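Local coordinates for proximal thread matrix protein 1 (Mytilus galloprovincialis, PDB 4CN9) that serves as a collagen-binding matrix protein of the mussel byssus and carries zinc ions, one of them in a MIDAS motif, at residues D61-Q67 and P134-T140; V391-G397 and S412-F418. All coordinates share one frame; numbering follows the deposited sequence.

Contact 1 of 2, residues D61-Q67 and P134-T140; sequences DDSSSIQ and PRNGGQT. With ZN (zinc ion), chain C.
Ser63 and Thr140 meet beside a bound zinc ion, with Ser63 CB 4.0 Å from Thr140 OG1. This is the metal ion-dependent adhesion site (MIDAS) of a von Willebrand factor type A domain. Ser63 OG binds the zinc at 2.2 Å, and Ser65 OG binds it at 2.0 Å. Asp174 and three waters complete the shell. Asp61 and Thr140 act from the second shell, through water 1. That water donates a hydrogen bond to Asp61 OD2 at 2.7 Å and lies 2.6 Å from Thr140 OG1. Asp61 OD1 accepts from Ser63 N, which makes an Asx turn, and also from Ser63 OG, which helps to orient that metal ligand.

Further out, the backbones join through Gly137. Gly137 N donates to Asp62 O, and Ser64 N donates to Gly137 O at 2.9 Å. Water 2 also bridges Gly137 O and Ser64 OG. Asp62 forms a salt bridge with Arg135, which grips it side-on. Asp62 CG stands between its backbone N and carbonyl carbon (chi1 66°), which turns the carboxylate to Arg135. Arg135 NE meets Asp62 OD2 at 2.8 Å, and Arg135 NH2 meets Asp62 OD1 at 3.0 Å. Both oxygens use syn lone pairs, and the two flat groups are nearly coplanar, 24° apart. Arg135 N reaches Asp62 OD2 as well, from 52° above the carboxylate plane. The carboxylate also takes bonds from Ser107 and Gln105. With an alanine in place of Asp62, the Arg135 guanidinium would probably lose its carboxylate mate and be held less firmly, and Arg135 N would lose this acceptor.

The 134-140 loop runs between helices 122-130 and 142-153 and lies against the start of helix 64-69. Tyr74 of helix 73-85 packs on Asp62 and Pro134, and Phe106 of strand 100-106 touches Asp61 and Thr140.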
# COMPACT_ATOMS: atom_id res chain seq x y z
N ASP A 61 4.94 -20.64 1.38
CA ASP A 61 4.99 -21.42 0.13
C ASP A 61 5.65 -22.77 0.40
O ASP A 61 6.80 -22.80 0.88
CB ASP A 61 5.78 -20.60 -0.90
CG ASP A 61 5.85 -21.24 -2.31
OD1 ASP A 61 5.89 -22.48 -2.46
OD2 ASP A 61 5.92 -20.45 -3.28
N ASP A 62 4.94 -23.89 0.17
CA ASP A 62 5.58 -25.21 0.28
C ASP A 62 5.59 -25.98 -1.04
O ASP A 62 5.45 -27.19 -1.06
CB ASP A 62 5.04 -26.05 1.47
CG ASP A 62 3.58 -26.47 1.32
OD1 ASP A 62 2.85 -26.00 0.43
OD2 ASP A 62 3.15 -27.30 2.16
N SER A 63 5.80 -25.25 -2.13
CA SER A 63 5.94 -25.84 -3.47
C SER A 63 7.26 -26.59 -3.63
O SER A 63 8.27 -26.28 -2.98
CB SER A 63 5.85 -24.75 -4.56
OG SER A 63 6.92 -23.81 -4.49
N SER A 64 7.25 -27.59 -4.52
CA SER A 64 8.40 -28.47 -4.72
C SER A 64 9.62 -27.73 -5.27
O SER A 64 10.74 -28.17 -5.07
CB SER A 64 8.02 -29.61 -5.68
OG SER A 64 7.62 -29.09 -6.93
N SER A 65 9.40 -26.62 -5.96
CA SER A 65 10.50 -25.80 -6.47
C SER A 65 11.54 -25.46 -5.40
O SER A 65 12.74 -25.38 -5.68
CB SER A 65 9.95 -24.49 -7.05
OG SER A 65 9.40 -23.69 -6.03
N ILE A 66 11.08 -25.28 -4.16
CA ILE A 66 11.95 -24.88 -3.07
C ILE A 66 12.90 -26.00 -2.68
O ILE A 66 14.08 -25.74 -2.42
CB ILE A 66 11.11 -24.47 -1.84
CG1 ILE A 66 10.24 -23.27 -2.22
CG2 ILE A 66 12.04 -24.16 -0.65
CD1 ILE A 66 9.26 -22.85 -1.16
N GLN A 67 12.39 -27.22 -2.63
CA GLN A 67 13.19 -28.37 -2.23
C GLN A 67 14.17 -28.73 -3.35
O GLN A 67 15.32 -29.05 -3.08
CB GLN A 67 12.28 -29.56 -1.88
CG GLN A 67 13.00 -30.86 -1.52
CD GLN A 67 13.77 -30.77 -0.21
OE1 GLN A 67 13.42 -30.00 0.70
NE2 GLN A 67 14.83 -31.57 -0.10
N PRO A 134 6.61 -29.53 5.10
CA PRO A 134 6.27 -29.02 3.78
C PRO A 134 5.74 -30.12 2.89
O PRO A 134 6.24 -31.25 2.95
CB PRO A 134 7.61 -28.51 3.23
CG PRO A 134 8.42 -28.23 4.44
CD PRO A 134 8.04 -29.33 5.39
N ARG A 135 4.75 -29.80 2.06
CA ARG A 135 4.08 -30.81 1.26
C ARG A 135 4.68 -30.95 -0.14
O ARG A 135 4.43 -31.94 -0.82
CB ARG A 135 2.58 -30.48 1.17
CG ARG A 135 1.85 -30.50 2.51
CD ARG A 135 0.48 -29.85 2.40
NE ARG A 135 0.60 -28.51 1.84
CZ ARG A 135 -0.31 -27.93 1.07
NH1 ARG A 135 -1.46 -28.53 0.80
NH2 ARG A 135 -0.07 -26.72 0.58
N ASN A 136 5.47 -29.96 -0.56
CA ASN A 136 6.08 -29.96 -1.89
C ASN A 136 5.07 -30.11 -3.02
O ASN A 136 5.17 -31.02 -3.86
CB ASN A 136 7.17 -31.02 -1.98
CG ASN A 136 8.37 -30.68 -1.11
OD1 ASN A 136 8.87 -29.56 -1.15
ND2 ASN A 136 8.79 -31.63 -0.29
N GLY A 137 4.11 -29.20 -3.05
CA GLY A 137 3.07 -29.23 -4.07
C GLY A 137 3.58 -28.84 -5.44
O GLY A 137 4.59 -28.14 -5.58
N GLY A 138 2.86 -29.30 -6.47
CA GLY A 138 3.26 -29.08 -7.85
C GLY A 138 2.65 -27.85 -8.50
O GLY A 138 2.79 -27.66 -9.70
N GLN A 139 1.97 -27.03 -7.70
CA GLN A 139 1.30 -25.82 -8.14
C GLN A 139 1.57 -24.72 -7.11
O GLN A 139 1.97 -25.01 -5.99
CB GLN A 139 -0.22 -26.01 -8.18
CG GLN A 139 -0.74 -27.11 -9.07
CD GLN A 139 -2.26 -27.15 -9.08
OE1 GLN A 139 -2.91 -26.62 -8.17
NE2 GLN A 139 -2.84 -27.78 -10.10
N THR A 140 1.28 -23.48 -7.48
CA THR A 140 1.39 -22.35 -6.53
C THR A 140 0.10 -21.53 -6.52
O THR A 140 -0.12 -20.69 -7.39
CB THR A 140 2.59 -21.45 -6.89
OG1 THR A 140 3.79 -22.23 -6.89
CG2 THR A 140 2.75 -20.30 -5.89
ZN ZN C . 7.67 -22.61 -6.14
O HOH W 1 6.03 -21.37 -5.80
O HOH W 2 6.39 -26.38 -7.61
O HOH W 3 6.68 -23.82 -7.52
O HOH W 4 8.32 -21.58 -7.86

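Contact 2 of 2, residues V391-G397 and S412-F418; sequences VVIVAIG and SSEEYVF
Ala395 O meets two groups of the adjacent strand. Phe418 N donates a hydrogen bond to it at 2.9 Å, and the CA of Val417 makes a CH...O contact with it at 3.3 Å. The two strands are parallel. They belong to a beta-alpha-beta unit in which helix 404-410 links strand 391-398 to strand 417-420, part of the second von Willebrand factor type A domain. Ala395 pairs with Val417, and Ile396 pairs with Phe418. Ala395 N donates to Tyr416 O at 3.0 Å, and Gly397 N donates to Phe418 O at 2.9 Å.

Before the paired strand begins, Ser412 stands in for a strand residue. Its OG accepts from Ile393 N at 2.9 Å, in a nearly straight bond of 169°. Its backbone N donates to Ile393 O at 3.0 Å. The OG lies beside the backbone N of its own residue (chi1 -75°), which lets one serine serve both polar groups of Ile393.

Phe418 lies on the same sheet face as Ile396. Ile396 CG1 meets its CB, and Val394 CG1 comes within 4.0 Å of its CE1. Val433 and Leu436 of helix 430-437 also touch the Phe418 side chain. On the other strand edge, Val392, Val394 and Ile396 bond through their backbones to strand 362-369. Tyr416 CE2 rests near Val392 CG1, the two side chains crossing at about a right angle. The edge of the Tyr416 ring faces Ile393 O, and Ser413 CB sits 3.8 Å above the centre of one ring face.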
# COMPACT_ATOMS: atom_id res chain seq x y z
N VAL A 391 5.87 9.31 0.34
CA VAL A 391 4.67 9.92 -0.22
C VAL A 391 3.70 8.83 -0.68
O VAL A 391 4.07 7.92 -1.42
CB VAL A 391 5.01 10.84 -1.40
CG1 VAL A 391 3.75 11.45 -2.01
CG2 VAL A 391 5.98 11.92 -0.97
N VAL A 392 2.46 8.92 -0.21
CA VAL A 392 1.41 8.04 -0.70
C VAL A 392 0.75 8.69 -1.91
O VAL A 392 0.33 9.84 -1.84
CB VAL A 392 0.34 7.76 0.38
CG1 VAL A 392 -0.84 7.03 -0.22
CG2 VAL A 392 0.95 6.98 1.53
N ILE A 393 0.65 7.95 -3.01
CA ILE A 393 0.11 8.51 -4.25
C ILE A 393 -1.21 7.86 -4.67
O ILE A 393 -1.32 6.63 -4.81
CB ILE A 393 1.12 8.39 -5.42
CG1 ILE A 393 2.47 9.01 -5.02
CG2 ILE A 393 0.56 9.05 -6.67
CD1 ILE A 393 3.56 8.89 -6.07
N VAL A 394 -2.20 8.72 -4.88
CA VAL A 394 -3.50 8.33 -5.40
C VAL A 394 -3.59 8.85 -6.86
O VAL A 394 -3.20 9.99 -7.11
CB VAL A 394 -4.61 8.97 -4.54
CG1 VAL A 394 -5.99 8.69 -5.11
CG2 VAL A 394 -4.49 8.49 -3.10
N ALA A 395 -4.07 8.02 -7.79
CA ALA A 395 -4.11 8.34 -9.22
C ALA A 395 -5.52 8.20 -9.79
O ALA A 395 -6.13 7.15 -9.70
CB ALA A 395 -3.16 7.42 -10.01
N ILE A 396 -6.01 9.27 -10.42
CA ILE A 396 -7.35 9.32 -10.98
C ILE A 396 -7.31 9.68 -12.46
O ILE A 396 -6.71 10.68 -12.83
CB ILE A 396 -8.19 10.39 -10.27
CG1 ILE A 396 -8.26 10.09 -8.77
CG2 ILE A 396 -9.58 10.50 -10.91
CD1 ILE A 396 -8.63 11.29 -7.90
N GLY A 397 -7.94 8.85 -13.29
CA GLY A 397 -8.13 9.14 -14.70
C GLY A 397 -9.59 9.47 -15.01
O GLY A 397 -10.51 8.80 -14.52
N SER A 412 0.48 4.27 -5.36
CA SER A 412 1.13 3.48 -4.32
C SER A 412 0.55 2.06 -4.29
O SER A 412 1.14 1.13 -3.72
CB SER A 412 0.97 4.15 -2.95
OG SER A 412 1.83 5.28 -2.80
N SER A 413 -0.63 1.92 -4.90
CA SER A 413 -1.30 0.66 -5.01
C SER A 413 -2.37 0.75 -6.07
O SER A 413 -2.95 1.82 -6.29
CB SER A 413 -1.93 0.29 -3.66
OG SER A 413 -2.72 -0.87 -3.80
N GLU A 414 -2.65 -0.36 -6.75
CA GLU A 414 -3.76 -0.39 -7.70
C GLU A 414 -5.10 -0.15 -7.02
O GLU A 414 -6.06 0.28 -7.66
CB GLU A 414 -3.76 -1.70 -8.52
CG GLU A 414 -4.77 -1.66 -9.67
CD GLU A 414 -4.53 -2.74 -10.73
OE1 GLU A 414 -3.45 -3.37 -10.75
OE2 GLU A 414 -5.44 -2.92 -11.58
N GLU A 415 -5.17 -0.39 -5.72
CA GLU A 415 -6.36 -0.02 -4.97
C GLU A 415 -6.56 1.49 -4.88
O GLU A 415 -7.66 1.96 -4.56
CB GLU A 415 -6.30 -0.62 -3.55
CG GLU A 415 -6.28 -2.14 -3.55
CD GLU A 415 -7.62 -2.72 -3.94
OE1 GLU A 415 -8.64 -2.00 -3.79
OE2 GLU A 415 -7.67 -3.88 -4.39
N TYR A 416 -5.49 2.25 -5.16
CA TYR A 416 -5.53 3.71 -5.05
C TYR A 416 -5.63 4.35 -6.43
O TYR A 416 -5.34 5.54 -6.60
CB TYR A 416 -4.28 4.27 -4.36
CG TYR A 416 -3.93 3.68 -2.99
CD1 TYR A 416 -4.79 2.82 -2.32
CD2 TYR A 416 -2.72 3.99 -2.40
CE1 TYR A 416 -4.45 2.29 -1.07
CE2 TYR A 416 -2.37 3.46 -1.16
CZ TYR A 416 -3.23 2.62 -0.50
OH TYR A 416 -2.84 2.09 0.71
N VAL A 417 -6.05 3.55 -7.41
CA VAL A 417 -6.32 3.96 -8.78
C VAL A 417 -7.83 4.05 -9.03
O VAL A 417 -8.57 3.12 -8.76
CB VAL A 417 -5.73 2.95 -9.79
CG1 VAL A 417 -6.22 3.22 -11.22
CG2 VAL A 417 -4.23 2.95 -9.74
N PHE A 418 -8.27 5.18 -9.59
CA PHE A 418 -9.68 5.42 -9.83
C PHE A 418 -9.86 5.92 -11.25
O PHE A 418 -9.03 6.68 -11.75
CB PHE A 418 -10.22 6.47 -8.85
CG PHE A 418 -10.11 6.07 -7.42
CD1 PHE A 418 -8.96 6.33 -6.70
CD2 PHE A 418 -11.16 5.43 -6.79
CE1 PHE A 418 -8.86 5.96 -5.37
CE2 PHE A 418 -11.07 5.05 -5.47
CZ PHE A 418 -9.92 5.32 -4.75

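In the fold
The two contacts lie in different von Willebrand factor type A domains of one chain. Contact 1 closes before contact 2 opens along the sequence. Their centres are 34 Å apart, and their nearest atoms are about 18 Å apart, so they do not touch. Contact 1 supplies two of the three protein ligands of a zinc ion in the first domain, with Asp174 as the third. Its centre lies about 28 Å from the centre of the chain. Contact 2 is buried strand pairing about 9 Å from that centre, away from the metal sites. Segment 412-418 also reaches the first domain: Glu415 bonds to His188, Glu414 bonds to Gln213, and Tyr416 touches Met217.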